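Local coordinates for protein guanylate kinase (Coxiella burnetii, PDB 3TR0) that catalyses the ATP-dependent phosphorylation of GMP to GDP, a step probably essential for recycling GMP and, indirectly, cGMP, at residues G48-E51 with G52-F56; H75-Y79 with E80-G84. All blocks are in the same frame, centred on the assembly; numbering follows the deposited sequence.

In the fold
The two contacts follow one another along the chain, contact 1 (48-51 with 52-56) closing before contact 2 (75-79 with 80-84) opens, and their centres lie about 16 Å apart. Contact 1 is the end of the loop that leads from strand 40-41 into strand 56-57, an edge strand of the mixed sheet in the GMP-binding region, while contact 2 is the tip of the hairpin 72-78/81-86, whose strand 72-78 forms the opposite edge. Helix 60-69 comes between them in sequence. They meet at the nucleotide, where the Tyr55 hydroxyl packs against the Tyr83 ring and both tyrosines hold the phosphate of GMP.

Contact 1 (G48-E51 with G52-F56); sequences GDQE and GVDYF. With 5GP (guanosine-5'-monophosphate), chain D; SO4 (sulfate ion), chain C.
Two successive backbone amides, those of Val53 and Asp54, converge on the carbonyl oxygen of Gln50, and the side chain of Asp54 returns a bond to the amide of that same residue. Val53 N reaches Gln50 O at 2.9 Å from well above the carbonyl plane, whereas Asp54 N, 3.0 Å from Gln50 O, lies in that plane, so the two donors approach the oxygen from different directions. With its CG beside its own backbone N (chi1 -61°), Asp54 sends OD2 to Gln50 N at 2.7 Å; the amide meets the anti side of the carboxylate, 28° out of its plane. Three bonds thus fasten Gln50 to the turn that follows it, and within the turn Gly52, at positive phi, bonds through its N to Tyr55 O.

Alongside this polar grip, Gln50 CB rests on CB and CG2 of Val53. The side chains of Asp49 and Asp54 cross at about a right angle, Asp49 OD1 lying 3.9 Å from Asp54 OD1. Asp49 OD2 is held by the amide of Arg46 and a salt bridge to Arg43, and Asp54 OD1 forms a salt bridge to Arg25, which probably eases the repulsion. Glu51 bends at chi2 (72°) to bring OE2 to the ring edge of Phe56, 3.4 Å from CD1, while OE1 accepts from Phe57 N. A sulfate, probably from the crystallisation liquor, takes the Glu51 amide through O4 and also Lys45 NZ.

Tyr55 faces the active site: its OH donates to O1P of GMP at 2.8 Å, fixing one phosphate oxygen. The loop lies on the protein surface after strand 40-41, where Phe56 pairs by backbone bonds with Ser39 and Thr41, stacks on His40 and begins strand 56-57.

Contact 2 (H75-Y79 with E80-G84); sequences HATIY and ERHYG. With 5GP (guanosine-5'-monophosphate), chain D.
Strands 75-78 and 81-84 run antiparallel, their axes 4.7 Å apart at 152°, as a beta hairpin closed by a type I' turn from Ile78 to Arg81. Ala76 with Tyr83 and Ile78 with Arg81 are hydrogen-bonded pairs; at the turn, Arg81 N meets Ile78 O from 59° above the carbonyl plane. On the face of Ala76, Ile78, Arg81 and Tyr83 lies GMP. The Tyr83 ring has its CG anti to the carbonyl carbon (chi1 -56°), which sets one face under the ribose, O4' standing 3.7 Å above its centre. Ile78 CB touches the ring at CE2 (3.8 Å), and Ile78 CD1 packs against O4' of the nucleotide. Ala76 CB approaches N2 of the guanine.

On the other face, Thr77 and His82 lie side by side, with Thr77 OG1 3.1 Å from His82 CE1, and the His82 ring meets that of Phe63 on helix 60-69. There His75 CB lies against the CA of Gly84. Tyr83 OH gives its proton to O2P of GMP (2.6 Å) and accepts one from a water that also donates to Ile78 O at 2.7 Å.

Contact 1 (G48-E51 with G52-F56)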
loop_
_atom_site.group_PDB
_atom_site.type_symbol
_atom_site.label_atom_id
_atom_site.label_comp_id
_atom_site.label_asym_id
_atom_site.label_seq_id
_atom_site.Cartn_x
_atom_site.Cartn_y
_atom_site.Cartn_z
ATOM N N GLY A 48 -7.921 -11.985 33.704
ATOM C CA GLY A 48 -6.858 -11.927 32.720
ATOM C C GLY A 48 -6.638 -10.523 32.190
ATOM O O GLY A 48 -5.524 -10.167 31.808
ATOM N N ASP A 49 -7.701 -9.722 32.168
ATOM C CA ASP A 49 -7.613 -8.344 31.688
ATOM C C ASP A 49 -6.775 -7.477 32.618
ATOM O O ASP A 49 -6.801 -7.649 33.837
ATOM C CB ASP A 49 -9.008 -7.730 31.533
ATOM C CG ASP A 49 -9.770 -8.293 30.349
ATOM O OD1 ASP A 49 -9.126 -8.845 29.433
ATOM O OD2 ASP A 49 -11.012 -8.171 30.330
ATOM N N GLN A 50 -6.039 -6.536 32.034
ATOM C CA GLN A 50 -5.224 -5.607 32.804
ATOM C C GLN A 50 -5.578 -4.159 32.482
ATOM O O GLN A 50 -5.567 -3.749 31.321
ATOM C CB GLN A 50 -3.737 -5.845 32.536
ATOM C CG GLN A 50 -3.222 -7.198 32.988
ATOM C CD GLN A 50 -1.744 -7.374 32.701
ATOM O OE1 GLN A 50 -0.897 -6.751 33.343
ATOM N NE2 GLN A 50 -1.426 -8.217 31.726
ATOM N N GLU A 51 -5.894 -3.387 33.518
ATOM C CA GLU A 51 -6.199 -1.971 33.353
ATOM C C GLU A 51 -5.060 -1.243 32.639
ATOM O O GLU A 51 -3.898 -1.364 33.025
ATOM C CB GLU A 51 -6.459 -1.324 34.712
ATOM C CG GLU A 51 -6.494 0.195 34.686
ATOM C CD GLU A 51 -7.739 0.746 34.018
ATOM O OE1 GLU A 51 -8.692 -0.030 33.792
ATOM O OE2 GLU A 51 -7.764 1.958 33.720
ATOM N N GLY A 52 -5.399 -0.495 31.593
ATOM C CA GLY A 52 -4.413 0.264 30.841
ATOM C C GLY A 52 -3.630 -0.570 29.844
ATOM O O GLY A 52 -2.792 -0.049 29.106
ATOM N N VAL A 53 -3.898 -1.871 29.822
ATOM C CA VAL A 53 -3.235 -2.769 28.884
ATOM C C VAL A 53 -4.223 -3.270 27.836
ATOM O O VAL A 53 -4.004 -3.120 26.635
ATOM C CB VAL A 53 -2.603 -3.972 29.608
ATOM C CG1 VAL A 53 -1.990 -4.936 28.602
ATOM C CG2 VAL A 53 -1.557 -3.498 30.616
ATOM N N ASP A 54 -5.314 -3.868 28.302
ATOM C CA ASP A 54 -6.374 -4.331 27.418
ATOM C C ASP A 54 -7.343 -3.189 27.134
ATOM O O ASP A 54 -7.692 -2.920 25.985
ATOM C CB ASP A 54 -7.106 -5.510 28.058
ATOM C CG ASP A 54 -6.189 -6.692 28.301
ATOM O OD1 ASP A 54 -6.064 -7.542 27.396
ATOM O OD2 ASP A 54 -5.583 -6.765 29.390
ATOM N N TYR A 55 -7.759 -2.511 28.197
ATOM C CA TYR A 55 -8.654 -1.370 28.088
ATOM C C TYR A 55 -8.462 -0.489 29.301
ATOM O O TYR A 55 -7.818 -0.884 30.274
ATOM C CB TYR A 55 -10.116 -1.819 28.093
ATOM C CG TYR A 55 -10.613 -2.482 26.826
ATOM C CD1 TYR A 55 -11.069 -1.724 25.755
ATOM C CD2 TYR A 55 -10.662 -3.862 26.721
ATOM C CE1 TYR A 55 -11.540 -2.330 24.598
ATOM C CE2 TYR A 55 -11.130 -4.476 25.574
ATOM C CZ TYR A 55 -11.566 -3.705 24.516
ATOM O OH TYR A 55 -12.032 -4.317 23.376
ATOM N N PHE A 56 -9.034 0.706 29.236
ATOM C CA PHE A 56 -9.303 1.473 30.431
ATOM C C PHE A 56 -10.720 1.101 30.821
ATOM O O PHE A 56 -11.677 1.509 30.163
ATOM C CB PHE A 56 -9.210 2.972 30.154
ATOM C CG PHE A 56 -7.825 3.441 29.813
ATOM C CD1 PHE A 56 -6.855 3.547 30.798
ATOM C CD2 PHE A 56 -7.495 3.786 28.514
ATOM C CE1 PHE A 56 -5.581 3.982 30.490
ATOM C CE2 PHE A 56 -6.225 4.221 28.201
ATOM C CZ PHE A 56 -5.267 4.322 29.193
HETATM P P 5GP D . -14.203 -7.104 23.366
HETATM O O1P 5GP D . -12.821 -6.906 23.939
HETATM O O2P 5GP D . -15.387 -6.847 24.260
HETATM O O3P 5GP D . -14.283 -8.495 22.782
HETATM O "O5'" 5GP D . -14.346 -6.247 22.033
HETATM C "C5'" 5GP D . -15.611 -6.049 21.425
HETATM C "C4'" 5GP D . -15.478 -5.316 20.117
HETATM O "O4'" 5GP D . -15.657 -3.903 20.336
HETATM C "C3'" 5GP D . -14.116 -5.405 19.450
HETATM O "O3'" 5GP D . -13.932 -6.610 18.727
HETATM C "C2'" 5GP D . -14.076 -4.159 18.573
HETATM O "O2'" 5GP D . -14.708 -4.410 17.327
HETATM C "C1'" 5GP D . -14.951 -3.177 19.362
HETATM N N9 5GP D . -14.161 -2.130 20.032
HETATM C C8 5GP D . -13.207 -2.246 20.965
HETATM N N7 5GP D . -12.781 -1.002 21.301
HETATM C C5 5GP D . -13.486 -0.113 20.562
HETATM C C6 5GP D . -13.507 1.273 20.451
HETATM O O6 5GP D . -12.739 1.990 21.139
HETATM N N1 5GP D . -14.362 1.845 19.595
HETATM C C2 5GP D . -15.194 1.112 18.840
HETATM N N2 5GP D . -16.053 1.703 17.976
HETATM N N3 5GP D . -15.194 -0.230 18.923
HETATM C C4 5GP D . -14.353 -0.845 19.780
HETATM S S SO4 C . -4.590 -5.067 36.889
HETATM O O1 SO4 C . -3.236 -4.765 36.434
HETATM O O2 SO4 C . -5.045 -6.308 36.268
HETATM O O3 SO4 C . -4.590 -5.228 38.338
HETATM O O4 SO4 C . -5.489 -3.977 36.521
#

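Contact 2 (H75-Y79 with E80-G84)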
loop_
_atom_site.group_PDB
_atom_site.type_symbol
_atom_site.label_atom_id
_atom_site.label_comp_id
_atom_site.label_asym_id
_atom_site.label_seq_id
_atom_site.Cartn_x
_atom_site.Cartn_y
_atom_site.Cartn_z
ATOM N N HIS A 75 -17.016 6.657 19.262
ATOM C CA HIS A 75 -17.618 5.762 20.246
ATOM C C HIS A 75 -18.803 4.992 19.668
ATOM O O HIS A 75 -19.478 5.461 18.753
ATOM C CB HIS A 75 -18.026 6.528 21.511
ATOM C CG HIS A 75 -19.268 7.347 21.352
ATOM N ND1 HIS A 75 -20.495 6.934 21.825
ATOM C CD2 HIS A 75 -19.475 8.550 20.767
ATOM C CE1 HIS A 75 -21.404 7.851 21.543
ATOM N NE2 HIS A 75 -20.811 8.841 20.900
ATOM N N ALA A 76 -19.046 3.800 20.203
ATOM C CA ALA A 76 -20.109 2.950 19.690
ATOM C C ALA A 76 -20.624 2.018 20.768
ATOM O O ALA A 76 -19.975 1.816 21.797
ATOM C CB ALA A 76 -19.618 2.143 18.492
ATOM N N THR A 77 -21.799 1.452 20.520
ATOM C CA THR A 77 -22.373 0.453 21.401
ATOM C C THR A 77 -22.296 -0.908 20.733
ATOM O O THR A 77 -22.712 -1.068 19.586
ATOM C CB THR A 77 -23.841 0.767 21.722
ATOM O OG1 THR A 77 -23.924 2.029 22.394
ATOM C CG2 THR A 77 -24.430 -0.319 22.606
ATOM N N ILE A 78 -21.754 -1.882 21.457
ATOM C CA ILE A 78 -21.562 -3.226 20.928
ATOM C C ILE A 78 -21.965 -4.262 21.970
ATOM O O ILE A 78 -21.444 -4.270 23.087
ATOM C CB ILE A 78 -20.102 -3.457 20.520
ATOM C CG1 ILE A 78 -19.665 -2.393 19.511
ATOM C CG2 ILE A 78 -19.925 -4.851 19.935
ATOM C CD1 ILE A 78 -18.177 -2.276 19.358
ATOM N N TYR A 79 -22.892 -5.137 21.599
ATOM C CA TYR A 79 -23.427 -6.117 22.535
ATOM C C TYR A 79 -23.789 -5.451 23.861
ATOM O O TYR A 79 -23.384 -5.903 24.931
ATOM C CB TYR A 79 -22.433 -7.263 22.752
ATOM C CG TYR A 79 -22.916 -8.318 23.725
ATOM C CD1 TYR A 79 -23.939 -9.194 23.383
ATOM C CD2 TYR A 79 -22.348 -8.438 24.987
ATOM C CE1 TYR A 79 -24.385 -10.157 24.272
ATOM C CE2 TYR A 79 -22.786 -9.394 25.882
ATOM C CZ TYR A 79 -23.804 -10.253 25.519
ATOM O OH TYR A 79 -24.238 -11.207 26.412
ATOM N N GLU A 80 -24.544 -4.359 23.774
ATOM C CA GLU A 80 -25.060 -3.660 24.950
ATOM C C GLU A 80 -23.982 -3.084 25.869
ATOM O O GLU A 80 -24.259 -2.754 27.022
ATOM C CB GLU A 80 -25.998 -4.566 25.748
ATOM C CG GLU A 80 -27.192 -5.065 24.958
ATOM C CD GLU A 80 -28.197 -5.789 25.826
ATOM O OE1 GLU A 80 -28.513 -5.277 26.921
ATOM O OE2 GLU A 80 -28.662 -6.873 25.417
ATOM N N ARG A 81 -22.762 -2.964 25.359
ATOM C CA ARG A 81 -21.683 -2.329 26.108
ATOM C C ARG A 81 -21.112 -1.171 25.299
ATOM O O ARG A 81 -21.345 -1.068 24.094
ATOM C CB ARG A 81 -20.582 -3.336 26.447
ATOM C CG ARG A 81 -21.046 -4.513 27.294
ATOM C CD ARG A 81 -21.467 -4.075 28.688
ATOM N NE ARG A 81 -21.875 -5.218 29.502
ATOM C CZ ARG A 81 -22.256 -5.138 30.773
ATOM N NH1 ARG A 81 -22.285 -3.963 31.387
ATOM N NH2 ARG A 81 -22.608 -6.235 31.429
ATOM N N HIS A 82 -20.363 -0.301 25.965
ATOM C CA HIS A 82 -19.849 0.898 25.324
ATOM C C HIS A 82 -18.342 0.841 25.175
ATOM O O HIS A 82 -17.636 0.393 26.078
ATOM C CB HIS A 82 -20.263 2.146 26.106
ATOM C CG HIS A 82 -21.742 2.369 26.134
ATOM N ND1 HIS A 82 -22.450 2.794 25.031
ATOM C CD2 HIS A 82 -22.648 2.221 27.130
ATOM C CE1 HIS A 82 -23.730 2.900 25.346
ATOM N NE2 HIS A 82 -23.876 2.558 26.614
ATOM N N TYR A 83 -17.867 1.287 24.015
ATOM C CA TYR A 83 -16.445 1.362 23.711
ATOM C C TYR A 83 -16.150 2.687 23.009
ATOM O O TYR A 83 -16.943 3.157 22.192
ATOM C CB TYR A 83 -16.043 0.230 22.762
ATOM C CG TYR A 83 -16.364 -1.169 23.237
ATOM C CD1 TYR A 83 -15.357 -2.018 23.675
ATOM C CD2 TYR A 83 -17.665 -1.651 23.218
ATOM C CE1 TYR A 83 -15.637 -3.302 24.096
ATOM C CE2 TYR A 83 -17.958 -2.932 23.641
ATOM C CZ TYR A 83 -16.940 -3.754 24.077
ATOM O OH TYR A 83 -17.221 -5.033 24.496
ATOM N N GLY A 84 -14.999 3.280 23.301
ATOM C CA GLY A 84 -14.636 4.525 22.653
ATOM C C GLY A 84 -13.147 4.792 22.599
ATOM O O GLY A 84 -12.378 4.250 23.392
HETATM P P 5GP D . -14.203 -7.104 23.366
HETATM O O1P 5GP D . -12.821 -6.906 23.939
HETATM O O2P 5GP D . -15.387 -6.847 24.260
HETATM O O3P 5GP D . -14.283 -8.495 22.782
HETATM O "O5'" 5GP D . -14.346 -6.247 22.033
HETATM C "C5'" 5GP D . -15.611 -6.049 21.425
HETATM C "C4'" 5GP D . -15.478 -5.316 20.117
HETATM O "O4'" 5GP D . -15.657 -3.903 20.336
HETATM C "C3'" 5GP D . -14.116 -5.405 19.450
HETATM O "O3'" 5GP D . -13.932 -6.610 18.727
HETATM C "C2'" 5GP D . -14.076 -4.159 18.573
HETATM O "O2'" 5GP D . -14.708 -4.410 17.327
HETATM C "C1'" 5GP D . -14.951 -3.177 19.362
HETATM N N9 5GP D . -14.161 -2.130 20.032
HETATM C C8 5GP D . -13.207 -2.246 20.965
HETATM N N7 5GP D . -12.781 -1.002 21.301
HETATM C C5 5GP D . -13.486 -0.113 20.562
HETATM C C6 5GP D . -13.507 1.273 20.451
HETATM O O6 5GP D . -12.739 1.990 21.139
HETATM N N1 5GP D . -14.362 1.845 19.595
HETATM C C2 5GP D . -15.194 1.112 18.840
HETATM N N2 5GP D . -16.053 1.703 17.976
HETATM N N3 5GP D . -15.194 -0.230 18.923
HETATM C C4 5GP D . -14.353 -0.845 19.780
HETATM O O HOH W 1 -19.779 -6.171 24.086
#